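Local coordinates for uncharacterized esterase YxiM (Bacillus subtilis, PDB 2O14), which is uncharacterised but probably acts as an esterase of the GDSL lipolytic family, pairing an SGNH-type hydrolase domain with a galactose-binding-like domain, at residues G169-V173 / C174-P178; Q278-A281 / T282-T285; S291-R295 / W296-S300. All blocks are in the same frame, centred on the assembly; numbering follows the deposited sequence.

Interaction 1: G169-V173 / C174-P178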
loop_
_atom_site.group_PDB
_atom_site.type_symbol
_atom_site.label_atom_id
_atom_site.label_comp_id
_atom_site.label_asym_id
_atom_site.label_seq_id
_atom_site.Cartn_x
_atom_site.Cartn_y
_atom_site.Cartn_z
ATOM N N GLY A 169 1.712 4.466 -6.287
ATOM C CA GLY A 169 1.592 3.948 -7.640
ATOM C C GLY A 169 0.195 3.499 -8.015
ATOM O O GLY A 169 -0.774 3.809 -7.317
ATOM N N ASP A 170 0.100 2.767 -9.124
ATOM C CA ASP A 170 -1.176 2.262 -9.622
ATOM C C ASP A 170 -1.241 0.731 -9.618
ATOM O O ASP A 170 -0.609 0.074 -8.788
ATOM C CB ASP A 170 -1.427 2.776 -11.045
ATOM C CG ASP A 170 -0.264 2.488 -11.986
ATOM O OD1 ASP A 170 0.354 1.411 -11.854
ATOM O OD2 ASP A 170 0.022 3.330 -12.866
ATOM N N SER A 171 -2.005 0.175 -10.558
ATOM C CA SER A 171 -2.182 -1.271 -10.690
ATOM C C SER A 171 -0.897 -2.061 -10.964
ATOM O O SER A 171 -0.810 -3.248 -10.627
ATOM C CB SER A 171 -3.184 -1.571 -11.810
ATOM O OG SER A 171 -4.452 -1.001 -11.538
ATOM N N THR A 172 0.093 -1.426 -11.585
ATOM C CA THR A 172 1.341 -2.126 -11.879
ATOM C C THR A 172 2.320 -2.036 -10.708
ATOM O O THR A 172 3.398 -2.633 -10.751
ATOM C CB THR A 172 2.031 -1.562 -13.148
ATOM O OG1 THR A 172 2.471 -0.218 -12.911
ATOM C CG2 THR A 172 1.066 -1.563 -14.323
ATOM N N VAL A 173 1.926 -1.310 -9.661
ATOM C CA VAL A 173 2.766 -1.109 -8.476
ATOM C C VAL A 173 2.178 -1.649 -7.168
ATOM O O VAL A 173 2.908 -2.147 -6.307
ATOM C CB VAL A 173 3.045 0.404 -8.259
ATOM C CG1 VAL A 173 3.939 0.607 -7.047
ATOM C CG2 VAL A 173 3.681 1.004 -9.507
ATOM N N CYS A 174 0.860 -1.552 -7.031
ATOM C CA CYS A 174 0.154 -1.964 -5.815
ATOM C C CYS A 174 0.250 -3.422 -5.392
ATOM O O CYS A 174 0.788 -4.271 -6.108
ATOM C CB CYS A 174 -1.327 -1.590 -5.924
ATOM S SG CYS A 174 -2.257 -2.604 -7.089
ATOM N N ASN A 175 -0.284 -3.693 -4.203
ATOM C CA ASN A 175 -0.299 -5.035 -3.643
ATOM C C ASN A 175 -1.546 -5.803 -4.062
ATOM O O ASN A 175 -2.637 -5.238 -4.157
ATOM C CB ASN A 175 -0.284 -4.991 -2.112
ATOM C CG ASN A 175 1.035 -4.524 -1.546
ATOM O OD1 ASN A 175 2.096 -4.809 -2.101
ATOM N ND2 ASN A 175 0.981 -3.825 -0.410
ATOM N N TYR A 176 -1.370 -7.092 -4.318
ATOM C CA TYR A 176 -2.483 -7.969 -4.656
ATOM C C TYR A 176 -2.455 -9.057 -3.580
ATOM O O TYR A 176 -1.388 -9.390 -3.061
ATOM C CB TYR A 176 -2.311 -8.568 -6.054
ATOM C CG TYR A 176 -2.494 -7.554 -7.158
ATOM C CD1 TYR A 176 -1.471 -6.665 -7.496
ATOM C CD2 TYR A 176 -3.707 -7.445 -7.828
ATOM C CE1 TYR A 176 -1.657 -5.683 -8.477
ATOM C CE2 TYR A 176 -3.906 -6.468 -8.809
ATOM C CZ TYR A 176 -2.879 -5.591 -9.128
ATOM O OH TYR A 176 -3.078 -4.616 -10.082
ATOM N N TYR A 177 -3.613 -9.597 -3.222
ATOM C CA TYR A 177 -3.655 -10.619 -2.182
ATOM C C TYR A 177 -4.112 -11.989 -2.673
ATOM O O TYR A 177 -4.890 -12.094 -3.622
ATOM C CB TYR A 177 -4.552 -10.147 -1.032
ATOM C CG TYR A 177 -3.997 -8.938 -0.307
ATOM C CD1 TYR A 177 -3.979 -7.678 -0.912
ATOM C CD2 TYR A 177 -3.448 -9.062 0.964
ATOM C CE1 TYR A 177 -3.424 -6.572 -0.259
ATOM C CE2 TYR A 177 -2.887 -7.970 1.622
ATOM C CZ TYR A 177 -2.877 -6.734 1.012
ATOM O OH TYR A 177 -2.308 -5.673 1.673
ATOM N N PRO A 178 -3.619 -13.066 -2.034
ATOM C CA PRO A 178 -2.678 -13.063 -0.905
ATOM C C PRO A 178 -1.309 -12.514 -1.308
ATOM O O PRO A 178 -0.837 -12.775 -2.410
ATOM C CB PRO A 178 -2.604 -14.537 -0.511
ATOM C CG PRO A 178 -3.955 -15.057 -0.894
ATOM C CD PRO A 178 -4.162 -14.419 -2.247
#
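Y176 turns its hydroxyl back five residues to donate to the backbone oxygen of S171, the probable nucleophile, with Y176 OH 2.7 Å from S171 O. G169, D170 and S171 form the GDS motif of the SGNH-hydrolase fold, at the start of the loop that leaves strand 164-169. The tyrosine reaches S171 O with the edge of its ring, the oxygen lying near the ring plane, and its hydroxyl comes in 15° from the carbonyl plane of S171. S171 OG itself makes a weak bond to the G209 amide and lies near H342. A second grip falls on D170 O, which accepts from both V173 N and C174 N; the latter, at 2.8 Å from D170 O, arrives almost in line with the C=O bond. C174 SG stands between its own backbone N and carbonyl carbon (chi1 72°), a setting that folds the sulfur back over the turn to 3.8 Å from S171 CA. The D170 side chain closes an Asx turn around the same residues: its OD1 takes T172 N on the anti side, 2.9 Å away, and T172 OG1, also at 2.9 Å, on the syn lone pair of OD1.

Interaction 2: Q278-A281 / T282-T285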
loop_
_atom_site.group_PDB
_atom_site.type_symbol
_atom_site.label_atom_id
_atom_site.label_comp_id
_atom_site.label_asym_id
_atom_site.label_seq_id
_atom_site.Cartn_x
_atom_site.Cartn_y
_atom_site.Cartn_z
ATOM N N GLN A 278 6.945 1.357 -16.752
ATOM C CA GLN A 278 7.266 0.535 -17.913
ATOM C C GLN A 278 6.095 0.556 -18.886
ATOM O O GLN A 278 4.983 0.954 -18.518
ATOM C CB GLN A 278 7.580 -0.897 -17.491
ATOM C CG GLN A 278 7.153 -1.261 -16.089
ATOM C CD GLN A 278 5.662 -1.212 -15.896
ATOM O OE1 GLN A 278 4.908 -1.783 -16.682
ATOM N NE2 GLN A 278 5.222 -0.538 -14.844
ATOM N N GLY A 279 6.346 0.137 -20.125
ATOM C CA GLY A 279 5.300 0.139 -21.134
ATOM C C GLY A 279 4.491 -1.139 -21.223
ATOM O O GLY A 279 4.409 -1.908 -20.262
ATOM N N ARG A 280 3.882 -1.364 -22.383
ATOM C CA ARG A 280 3.077 -2.559 -22.607
ATOM C C ARG A 280 3.945 -3.718 -23.091
ATOM O O ARG A 280 4.998 -3.509 -23.700
ATOM C CB ARG A 280 1.976 -2.272 -23.631
ATOM C CG ARG A 280 0.877 -1.339 -23.132
ATOM C CD ARG A 280 -0.113 -1.027 -24.247
ATOM N NE ARG A 280 -1.197 -0.147 -23.815
ATOM C CZ ARG A 280 -2.175 -0.508 -22.988
ATOM N NH1 ARG A 280 -2.213 -1.740 -22.495
ATOM N NH2 ARG A 280 -3.121 0.362 -22.657
ATOM N N ALA A 281 3.493 -4.940 -22.821
ATOM C CA ALA A 281 4.223 -6.141 -23.214
ATOM C C ALA A 281 4.426 -6.264 -24.724
ATOM O O ALA A 281 5.311 -6.985 -25.177
ATOM C CB ALA A 281 3.493 -7.376 -22.696
ATOM N N THR A 282 3.610 -5.554 -25.495
ATOM C CA THR A 282 3.683 -5.617 -26.949
ATOM C C THR A 282 4.336 -4.417 -27.637
ATOM O O THR A 282 4.208 -4.253 -28.852
ATOM C CB THR A 282 2.272 -5.815 -27.539
ATOM O OG1 THR A 282 1.393 -4.817 -27.009
ATOM C CG2 THR A 282 1.732 -7.189 -27.177
ATOM N N ASP A 283 5.036 -3.582 -26.874
ATOM C CA ASP A 283 5.703 -2.418 -27.455
ATOM C C ASP A 283 7.031 -2.803 -28.125
ATOM O O ASP A 283 8.076 -2.196 -27.872
ATOM C CB ASP A 283 5.954 -1.352 -26.384
ATOM C CG ASP A 283 4.667 -0.744 -25.843
ATOM O OD1 ASP A 283 3.594 -0.946 -26.456
ATOM O OD2 ASP A 283 4.737 -0.051 -24.805
ATOM N N PHE A 284 6.971 -3.823 -28.977
ATOM C CA PHE A 284 8.133 -4.311 -29.717
ATOM C C PHE A 284 8.037 -3.856 -31.164
ATOM O O PHE A 284 6.956 -3.889 -31.754
ATOM C CB PHE A 284 8.171 -5.839 -29.702
ATOM C CG PHE A 284 8.786 -6.424 -28.470
ATOM C CD1 PHE A 284 10.169 -6.493 -28.336
ATOM C CD2 PHE A 284 7.983 -6.924 -27.444
ATOM C CE1 PHE A 284 10.748 -7.055 -27.202
ATOM C CE2 PHE A 284 8.555 -7.489 -26.300
ATOM C CZ PHE A 284 9.939 -7.554 -26.182
ATOM N N THR A 285 9.166 -3.447 -31.738
ATOM C CA THR A 285 9.196 -3.013 -33.132
ATOM C C THR A 285 9.410 -4.243 -34.014
ATOM O O THR A 285 9.481 -5.372 -33.518
ATOM C CB THR A 285 10.359 -2.034 -33.412
ATOM O OG1 THR A 285 11.604 -2.742 -33.333
ATOM C CG2 THR A 285 10.359 -0.888 -32.402
#
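R280 and D283 carry this contact, a type I beta turn from R280 to D283 in which backbone and side chain each supply a hydrogen bond. The backbone bond closes the turn: D283 N donates to R280 O over 3.2 Å, arriving from above the carbonyl plane. The side-chain bond runs the other way. With CG anti to its own carbonyl carbon (chi1 -66°), D283 swings its carboxylate back across the turn, and OD2 takes R280 N at 2.9 Å, met 62° out of the carboxylate plane. The same OD2 also receives S292 OG and forms a salt bridge with R295 NE, a concentration of donors that would probably favour the ionised form.

Van der Waals contacts fill in around these bonds. D283 OD1 lies 3.5 Å from R280 CB, while the extended arginine chain carries its guanidinium away, NH1 bonding to T340 OG1. G279 also comes close, its CA 3.7 Å from D283 OD2. Just past the turn, F284 brings its ring edge to the carbonyl of A281, with CE2 3.5 Å from A281 O.

The turn belongs to the long loop between strand 271-275 and helix 298-307. F284 meets H290 edge-to-face and packs on F323 of helix 315-326 and on P328 and T331 of helix 328-332.

Interaction 3: S291-R295 / W296-S300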
loop_
_atom_site.group_PDB
_atom_site.type_symbol
_atom_site.label_atom_id
_atom_site.label_comp_id
_atom_site.label_asym_id
_atom_site.label_seq_id
_atom_site.Cartn_x
_atom_site.Cartn_y
_atom_site.Cartn_z
ATOM N N SER A 291 10.322 -0.692 -27.055
ATOM C CA SER A 291 10.408 0.743 -26.792
ATOM C C SER A 291 9.072 1.324 -26.333
ATOM O O SER A 291 8.028 1.020 -26.909
ATOM C CB SER A 291 10.865 1.475 -28.054
ATOM O OG SER A 291 10.784 2.880 -27.879
ATOM N N SER A 292 9.116 2.167 -25.304
ATOM C CA SER A 292 7.916 2.796 -24.756
ATOM C C SER A 292 8.278 4.184 -24.234
ATOM O O SER A 292 7.580 4.743 -23.383
ATOM C CB SER A 292 7.365 1.954 -23.601
ATOM O OG SER A 292 7.278 0.583 -23.951
ATOM N N VAL A 293 9.367 4.737 -24.762
ATOM C CA VAL A 293 9.881 6.040 -24.343
ATOM C C VAL A 293 8.921 7.231 -24.284
ATOM O O VAL A 293 9.219 8.220 -23.613
ATOM C CB VAL A 293 11.101 6.455 -25.212
ATOM C CG1 VAL A 293 12.229 5.449 -25.027
ATOM C CG2 VAL A 293 10.698 6.552 -26.685
ATOM N N ASN A 294 7.786 7.157 -24.970
ATOM C CA ASN A 294 6.847 8.280 -24.954
ATOM C C ASN A 294 5.543 7.999 -24.218
ATOM O O ASN A 294 4.612 8.798 -24.277
ATOM C CB ASN A 294 6.525 8.717 -26.383
ATOM C CG ASN A 294 7.768 9.079 -27.170
ATOM O OD1 ASN A 294 8.499 10.005 -26.814
ATOM N ND2 ASN A 294 8.018 8.340 -28.248
ATOM N N ARG A 295 5.475 6.871 -23.521
ATOM C CA ARG A 295 4.263 6.513 -22.794
ATOM C C ARG A 295 4.182 7.070 -21.377
ATOM O O ARG A 295 5.190 7.448 -20.777
ATOM C CB ARG A 295 4.121 4.990 -22.699
ATOM C CG ARG A 295 3.692 4.277 -23.966
ATOM C CD ARG A 295 3.388 2.829 -23.626
ATOM N NE ARG A 295 2.943 2.039 -24.769
ATOM C CZ ARG A 295 1.753 2.146 -25.350
ATOM N NH1 ARG A 295 0.858 3.020 -24.904
ATOM N NH2 ARG A 295 1.453 1.358 -26.378
ATOM N N TRP A 296 2.956 7.117 -20.863
ATOM C CA TRP A 296 2.678 7.545 -19.501
ATOM C C TRP A 296 3.322 8.855 -19.029
ATOM O O TRP A 296 3.838 8.914 -17.912
ATOM C CB TRP A 296 3.102 6.419 -18.558
ATOM C CG TRP A 296 2.930 5.024 -19.130
ATOM C CD1 TRP A 296 3.812 3.986 -19.023
ATOM C CD2 TRP A 296 1.782 4.501 -19.820
ATOM N NE1 TRP A 296 3.285 2.848 -19.593
ATOM C CE2 TRP A 296 2.042 3.136 -20.090
ATOM C CE3 TRP A 296 0.559 5.050 -20.231
ATOM C CZ2 TRP A 296 1.121 2.312 -20.753
ATOM C CZ3 TRP A 296 -0.359 4.230 -20.891
ATOM C CH2 TRP A 296 -0.071 2.875 -21.144
ATOM N N TYR A 297 3.286 9.899 -19.858
ATOM C CA TYR A 297 3.876 11.197 -19.502
ATOM C C TYR A 297 5.335 11.122 -19.036
ATOM O O TYR A 297 5.777 11.949 -18.235
ATOM C CB TYR A 297 3.068 11.895 -18.398
ATOM C CG TYR A 297 1.658 12.301 -18.772
ATOM C CD1 TYR A 297 1.323 12.636 -20.084
ATOM C CD2 TYR A 297 0.664 12.394 -17.797
ATOM C CE1 TYR A 297 0.032 13.051 -20.412
ATOM C CE2 TYR A 297 -0.625 12.811 -18.113
ATOM C CZ TYR A 297 -0.937 13.137 -19.420
ATOM O OH TYR A 297 -2.218 13.543 -19.730
ATOM N N ARG A 298 6.081 10.142 -19.538
ATOM C CA ARG A 298 7.486 9.976 -19.163
ATOM C C ARG A 298 8.283 11.271 -19.238
ATOM O O ARG A 298 9.120 11.545 -18.379
ATOM C CB ARG A 298 8.152 8.919 -20.051
ATOM C CG ARG A 298 9.658 8.787 -19.842
ATOM C CD ARG A 298 10.186 7.464 -20.374
ATOM N NE ARG A 298 11.642 7.373 -20.263
ATOM C CZ ARG A 298 12.494 7.964 -21.093
ATOM N NH1 ARG A 298 12.043 8.689 -22.106
ATOM N NH2 ARG A 298 13.798 7.842 -20.901
ATOM N N ALA A 299 8.024 12.067 -20.269
ATOM C CA ALA A 299 8.733 13.327 -20.460
ATOM C C ALA A 299 8.673 14.230 -19.224
ATOM O O ALA A 299 9.685 14.808 -18.816
ATOM C CB ALA A 299 8.164 14.057 -21.678
ATOM N N SER A 300 7.488 14.346 -18.630
ATOM C CA SER A 300 7.297 15.183 -17.448
ATOM C C SER A 300 7.986 14.626 -16.217
ATOM O O SER A 300 8.467 15.381 -15.371
ATOM C CB SER A 300 5.804 15.355 -17.152
ATOM O OG SER A 300 5.178 16.107 -18.175
HETATM O O HOH W 1 3.119 10.466 -22.779
HETATM O O HOH W 2 6.152 11.394 -22.579
#
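R295 sets its CG anti to its own carbonyl carbon and extends its chain from there, while the W296 ring is turned away from a staggered setting (chi1 -33°) and lies alongside the arginine, the two side chains pointing the same way. The arginine's aliphatic part covers one face of the indole. Its CB stands 3.6 Å from the centroid of the five-membered ring, only 3° off the ring normal, a CH-pi contact; farther out, R295 CD is 3.7 Å from W296 CZ2. The guanidinium plane, its NE held by D283, is inclined 29° to the indole. W296 NE1 in turn donates to Q278 O, and the ring also packs on P277 and L341. Without the indole, as with an alanine here, the R295 chain would probably lose the surface it lies on and Q278 O its indole donor.

R298, at the start of the helix, reaches back to the preceding turn. Its extended side chain brings NH1 to V293 O, 3.2 Å away, in the carbonyl plane and on a lone pair, while NH2 makes a salt bridge with D314. Its backbone N donates to R295 O over 3.1 Å, closing a turn in which W296 and Y297 both have positive phi. A water bridges N294 O, at 2.7 Å, and Y297 N, at 3.0 Å.

Two successive turns, type I from S292 to R295 and type I' from R295 to R298, thus lead into helix 298-307, with Y297 at the N-cap position of this helix in the SGNH-hydrolase domain.

Overall arrangement
The contacts illustrate how loops following strands of one parallel sheet can converge beside a probable active site. Interaction 1 supplies the likely nucleophile, the side chain of S171 lying about 4 Å from that of H342. Interaction 2 comes near the other two probable active-site residues, the side chain of R280 lying about 6 Å from that of D339 and 7 Å from that of H342. Interactions 2 and 3, their centres 12 Å apart, are joined by the 2.8 Å salt bridge from D283 OD2 to R295 NE. Interaction 1 touches interaction 2 lightly, where T172 meets Q278, and stays about 7 Å from interaction 3 at the nearest atoms. The manganese site belongs to none.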